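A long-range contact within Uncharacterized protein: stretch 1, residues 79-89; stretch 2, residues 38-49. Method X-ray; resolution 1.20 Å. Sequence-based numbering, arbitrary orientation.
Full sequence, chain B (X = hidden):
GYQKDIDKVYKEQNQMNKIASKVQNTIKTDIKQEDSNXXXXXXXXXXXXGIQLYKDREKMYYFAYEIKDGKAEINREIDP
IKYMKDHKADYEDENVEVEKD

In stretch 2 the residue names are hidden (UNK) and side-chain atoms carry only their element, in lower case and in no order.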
# COMPACT_ATOMS: atom_id res chain seq x y z
N ASP B 79 -0.64 14.15 12.89
CA ASP B 79 -1.00 13.07 13.83
C ASP B 79 -2.53 13.12 14.04
O ASP B 79 -3.04 14.08 14.58
CB ASP B 79 -0.31 13.33 15.17
CG ASP B 79 -0.71 12.34 16.24
OD1 ASP B 79 -1.79 11.69 16.14
OD2 ASP B 79 0.02 12.26 17.23
N PRO B 80 -3.28 12.16 13.49
CA PRO B 80 -4.74 12.33 13.48
C PRO B 80 -5.37 12.27 14.88
O PRO B 80 -6.41 12.92 15.09
CB PRO B 80 -5.23 11.20 12.58
CG PRO B 80 -4.20 10.26 12.61
CD PRO B 80 -2.86 10.94 12.81
N ILE B 81 -4.79 11.48 15.77
CA ILE B 81 -5.31 11.33 17.14
C ILE B 81 -5.18 12.66 17.85
O ILE B 81 -6.11 13.15 18.52
CB ILE B 81 -4.53 10.22 17.89
CG1 ILE B 81 -4.68 8.89 17.16
CG2 ILE B 81 -5.01 10.12 19.30
CD1 ILE B 81 -6.05 8.58 16.65
N LYS B 82 -3.98 13.25 17.77
CA LYS B 82 -3.76 14.52 18.37
C LYS B 82 -4.68 15.57 17.74
O LYS B 82 -5.21 16.46 18.42
CB LYS B 82 -2.30 14.93 18.21
CG LYS B 82 -1.98 16.28 18.78
CD LYS B 82 -0.54 16.69 18.56
CE LYS B 82 -0.25 18.07 19.17
NZ LYS B 82 -0.78 18.26 20.59
N TYR B 83 -4.86 15.50 16.43
CA TYR B 83 -5.64 16.50 15.75
C TYR B 83 -7.06 16.49 16.31
O TYR B 83 -7.68 17.54 16.53
CB TYR B 83 -5.64 16.29 14.23
CG TYR B 83 -6.00 17.53 13.49
CD1 TYR B 83 -7.33 17.90 13.28
CD2 TYR B 83 -5.01 18.37 13.04
CE1 TYR B 83 -7.66 19.08 12.64
CE2 TYR B 83 -5.34 19.57 12.36
CZ TYR B 83 -6.66 19.94 12.20
OH TYR B 83 -7.03 21.10 11.59
N MSE B 84 -7.63 15.30 16.45
CA MSE B 84 -9.02 15.21 16.95
C MSE B 84 -9.15 15.72 18.38
O MSE B 84 -10.13 16.30 18.76
CB MSE B 84 -9.53 13.78 16.86
CG MSE B 84 -9.65 13.24 15.44
SE MSE B 84 -10.38 11.45 15.37
CE MSE B 84 -8.93 10.55 16.02
N LYS B 85 -8.14 15.46 19.16
CA LYS B 85 -8.09 15.90 20.57
C LYS B 85 -8.12 17.41 20.70
O LYS B 85 -8.71 17.99 21.59
CB LYS B 85 -6.82 15.30 21.24
CG LYS B 85 -6.60 15.82 22.64
CD LYS B 85 -5.44 15.11 23.30
CE LYS B 85 -4.12 15.33 22.67
NZ LYS B 85 -3.59 16.71 22.84
N ASP B 86 -7.39 18.02 19.78
CA ASP B 86 -7.01 19.42 19.88
C ASP B 86 -7.96 20.37 19.19
O ASP B 86 -7.81 21.58 19.36
CB ASP B 86 -5.61 19.64 19.34
CG ASP B 86 -4.53 19.11 20.23
OD1 ASP B 86 -4.84 18.58 21.32
OD2 ASP B 86 -3.35 19.21 19.82
N HIS B 87 -8.91 19.86 18.39
CA HIS B 87 -9.78 20.74 17.58
C HIS B 87 -11.25 20.36 17.74
O HIS B 87 -11.55 19.18 17.96
CB HIS B 87 -9.41 20.63 16.09
CG HIS B 87 -8.00 21.03 15.76
ND1 HIS B 87 -6.96 20.15 15.85
CD2 HIS B 87 -7.46 22.21 15.40
CE1 HIS B 87 -5.84 20.76 15.54
NE2 HIS B 87 -6.12 22.00 15.25
N LYS B 88 -12.12 21.33 17.51
CA LYS B 88 -13.55 21.14 17.55
C LYS B 88 -14.03 20.82 16.13
O LYS B 88 -13.82 21.56 15.20
CB LYS B 88 -14.27 22.39 18.07
CG LYS B 88 -15.79 22.22 18.19
CD LYS B 88 -16.45 23.39 18.92
CE LYS B 88 -16.77 24.51 17.97
NZ LYS B 88 -17.04 25.81 18.64
N ALA B 89 -14.70 19.68 15.97
CA ALA B 89 -15.19 19.23 14.68
C ALA B 89 -16.39 20.05 14.25
O ALA B 89 -17.22 20.46 15.05
CB ALA B 89 -15.51 17.76 14.70
N UNK B 38 -15.69 9.43 10.88
CA UNK B 38 -15.33 10.58 10.11
C UNK B 38 -15.53 11.86 10.90
O UNK B 38 -16.60 12.05 11.52
o UNK B 38 -16.11 9.42 8.13
c UNK B 38 -15.69 11.77 7.90
c UNK B 38 -16.15 10.67 8.79
N UNK B 39 -14.54 12.73 10.91
CA UNK B 39 -14.63 14.04 11.50
C UNK B 39 -14.08 15.08 10.54
O UNK B 39 -13.03 14.86 9.92
c UNK B 39 -14.49 13.36 13.93
c UNK B 39 -14.94 11.59 15.15
n UNK B 39 -15.57 12.61 15.69
c UNK B 39 -15.34 13.73 14.92
n UNK B 39 -14.26 12.02 14.09
c UNK B 39 -13.87 14.15 12.81
N UNK B 40 -14.76 16.22 10.39
CA UNK B 40 -14.33 17.33 9.57
C UNK B 40 -13.96 18.50 10.46
O UNK B 40 -14.67 18.81 11.45
c UNK B 40 -15.87 16.60 7.71
c UNK B 40 -15.43 17.77 8.57
c UNK B 40 -15.01 18.97 7.75
N UNK B 41 -12.86 19.18 10.11
CA UNK B 41 -12.33 20.31 10.83
C UNK B 41 -12.08 21.45 9.89
O UNK B 41 -11.91 21.27 8.69
c UNK B 41 -11.87 17.89 14.69
c UNK B 41 -11.64 18.99 13.80
c UNK B 41 -11.21 18.79 12.48
c UNK B 41 -11.69 16.62 14.23
c UNK B 41 -11.22 16.42 12.94
c UNK B 41 -11.00 17.47 12.07
c UNK B 41 -11.03 19.94 11.57
o UNK B 41 -11.92 15.54 15.05
N UNK B 42 -11.93 22.61 10.50
CA UNK B 42 -11.52 23.84 9.80
C UNK B 42 -12.34 24.06 8.54
O UNK B 42 -11.84 24.37 7.48
c UNK B 42 -7.12 24.34 12.26
c UNK B 42 -7.78 24.36 10.91
n UNK B 42 -5.66 24.71 12.16
c UNK B 42 -9.98 23.88 9.62
c UNK B 42 -9.25 24.11 10.99
N UNK B 43 -13.65 23.85 8.72
CA UNK B 43 -14.69 24.04 7.72
C UNK B 43 -14.38 23.33 6.42
O UNK B 43 -14.70 23.81 5.34
o UNK B 43 -17.33 24.95 6.89
c UNK B 43 -14.99 25.53 7.50
c UNK B 43 -16.37 25.78 6.86
o UNK B 43 -16.52 26.88 6.33
N UNK B 44 -13.83 22.12 6.56
CA UNK B 44 -13.58 21.25 5.43
C UNK B 44 -12.13 21.14 5.00
O UNK B 44 -11.86 20.35 4.11
N UNK B 45 -11.22 21.85 5.63
CA UNK B 45 -9.84 21.86 5.18
C UNK B 45 -9.13 20.57 5.61
O UNK B 45 -8.22 20.13 4.93
c UNK B 45 -8.36 25.42 5.25
c UNK B 45 -9.07 23.08 5.70
n UNK B 45 -7.84 27.25 6.84
c UNK B 45 -9.43 24.37 5.03
c UNK B 45 -8.22 25.80 6.70
N UNK B 46 -9.53 20.02 6.75
CA UNK B 46 -8.92 18.77 7.28
C UNK B 46 -10.03 17.76 7.60
O UNK B 46 -11.01 18.10 8.27
c UNK B 46 -7.50 17.71 9.16
c UNK B 46 -8.03 19.02 8.56
c UNK B 46 -6.93 20.05 8.21
N UNK B 47 -9.90 16.54 7.12
CA UNK B 47 -10.83 15.47 7.39
C UNK B 47 -10.05 14.29 7.94
O UNK B 47 -9.07 13.88 7.36
c UNK B 47 -11.62 15.10 6.10
c UNK B 47 -12.36 16.34 5.57
c UNK B 47 -13.19 16.06 4.27
c UNK B 47 -12.57 13.94 6.36
N UNK B 48 -10.47 13.76 9.09
CA UNK B 48 -9.84 12.64 9.75
C UNK B 48 -10.80 11.49 9.71
O UNK B 48 -11.96 11.62 10.12
c UNK B 48 -8.79 11.76 11.83
c UNK B 48 -8.48 14.16 11.28
c UNK B 48 -9.43 13.00 11.20
N UNK B 49 -10.32 10.33 9.23
CA UNK B 49 -11.09 9.13 9.19
C UNK B 49 -10.43 8.05 10.01
O UNK B 49 -9.22 7.98 10.10
c UNK B 49 -10.41 7.64 5.62
c UNK B 49 -11.40 8.64 7.75
c UNK B 49 -12.20 9.73 7.01
c UNK B 49 -10.13 8.23 7.02
O HOH W 1 -12.60 16.21 17.51
O HOH W 2 -4.92 22.56 10.54
O HOH W 3 -12.24 22.85 13.39

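Position 38 carries three side-chain atoms, a carbon bearing one oxygen and one carbon; its CA-to-CB bond points away from stretch 1 and touches nothing there. This is Thr-38. Position 39 has one carbon followed by a five-membered ring of three carbons and two nitrogens, the pattern of histidine. In His-39 the ring lies near selenomethionine Met-84, whose SE is 4.7 Å from the ring centroid of His-39 and 39° off its normal, an oblique approach; Ala-89 CB sits at the ring edge, 4.0 Å from His-39 CD2.

Position 40 shows three carbons, forked at the first, and points away: Val-40. Its backbone still takes part, since Ala-89 CA lies 3.3 Å from Val-40 O in a CA-H...O contact.

At position 41 one carbon leads to a six-carbon ring bearing an oxygen, which identifies Tyr-41. The edge of the Tyr-83 ring meets its face, with planes at 73° and centroids 5.2 Å apart. Met-84 CG approaches Tyr-41 OH at 3.3 Å, and Ala-89 CB is 3.6 Å from Tyr-41 CE1.

Position 42 is a row of four carbons ending in nitrogen, hence Lys-42. Its CA-to-CB bond points sideways, but the chain end comes nearer, bringing Lys-42 CE to 3.3 Å from Tyr-83 OH. Position 43 has two carbons, the second carrying two oxygens: Asp-43, out of reach. Position 44 has no side-chain atoms and is Gly-44; at phi/psi 106/-3 a CB would jam against the preceding carbonyl oxygen. Position 45 repeats the four-carbon row with a terminal nitrogen, so it is Lys-45, without contact.

Position 46 has three carbons forked at the first and points toward stretch 1. As Val-46, it places CG1 over one face of the Tyr-83 ring, 4.0 Å from the centroid and 21° off the normal. Position 47, four carbons with one longer arm, points away: Ile-47. Position 48, again a three-carbon fork, is Val-48, whose CG1 lies 3.7 Å from Pro-80 CB and 3.9 Å from Met-84 SE. Position 49 has the four-carbon fork of Ile-49 and points away.

The contact buries 582 Å² without a direct hydrogen bond. Strand alternation turns His-39, Tyr-41, Val-46 and Val-48 toward stretch 1, where Tyr-83 fits against Tyr-41 and Val-46. Water supplies polar links: water 1 joins Tyr-41 OH (2.6 Å) to Met-84 O (2.8 Å), and water 3 accepts from Lys-42 N (2.9 Å) while donating to Lys-88 O (2.7 Å).

Stretch 2 (38-49) THVYKDGKVIVI
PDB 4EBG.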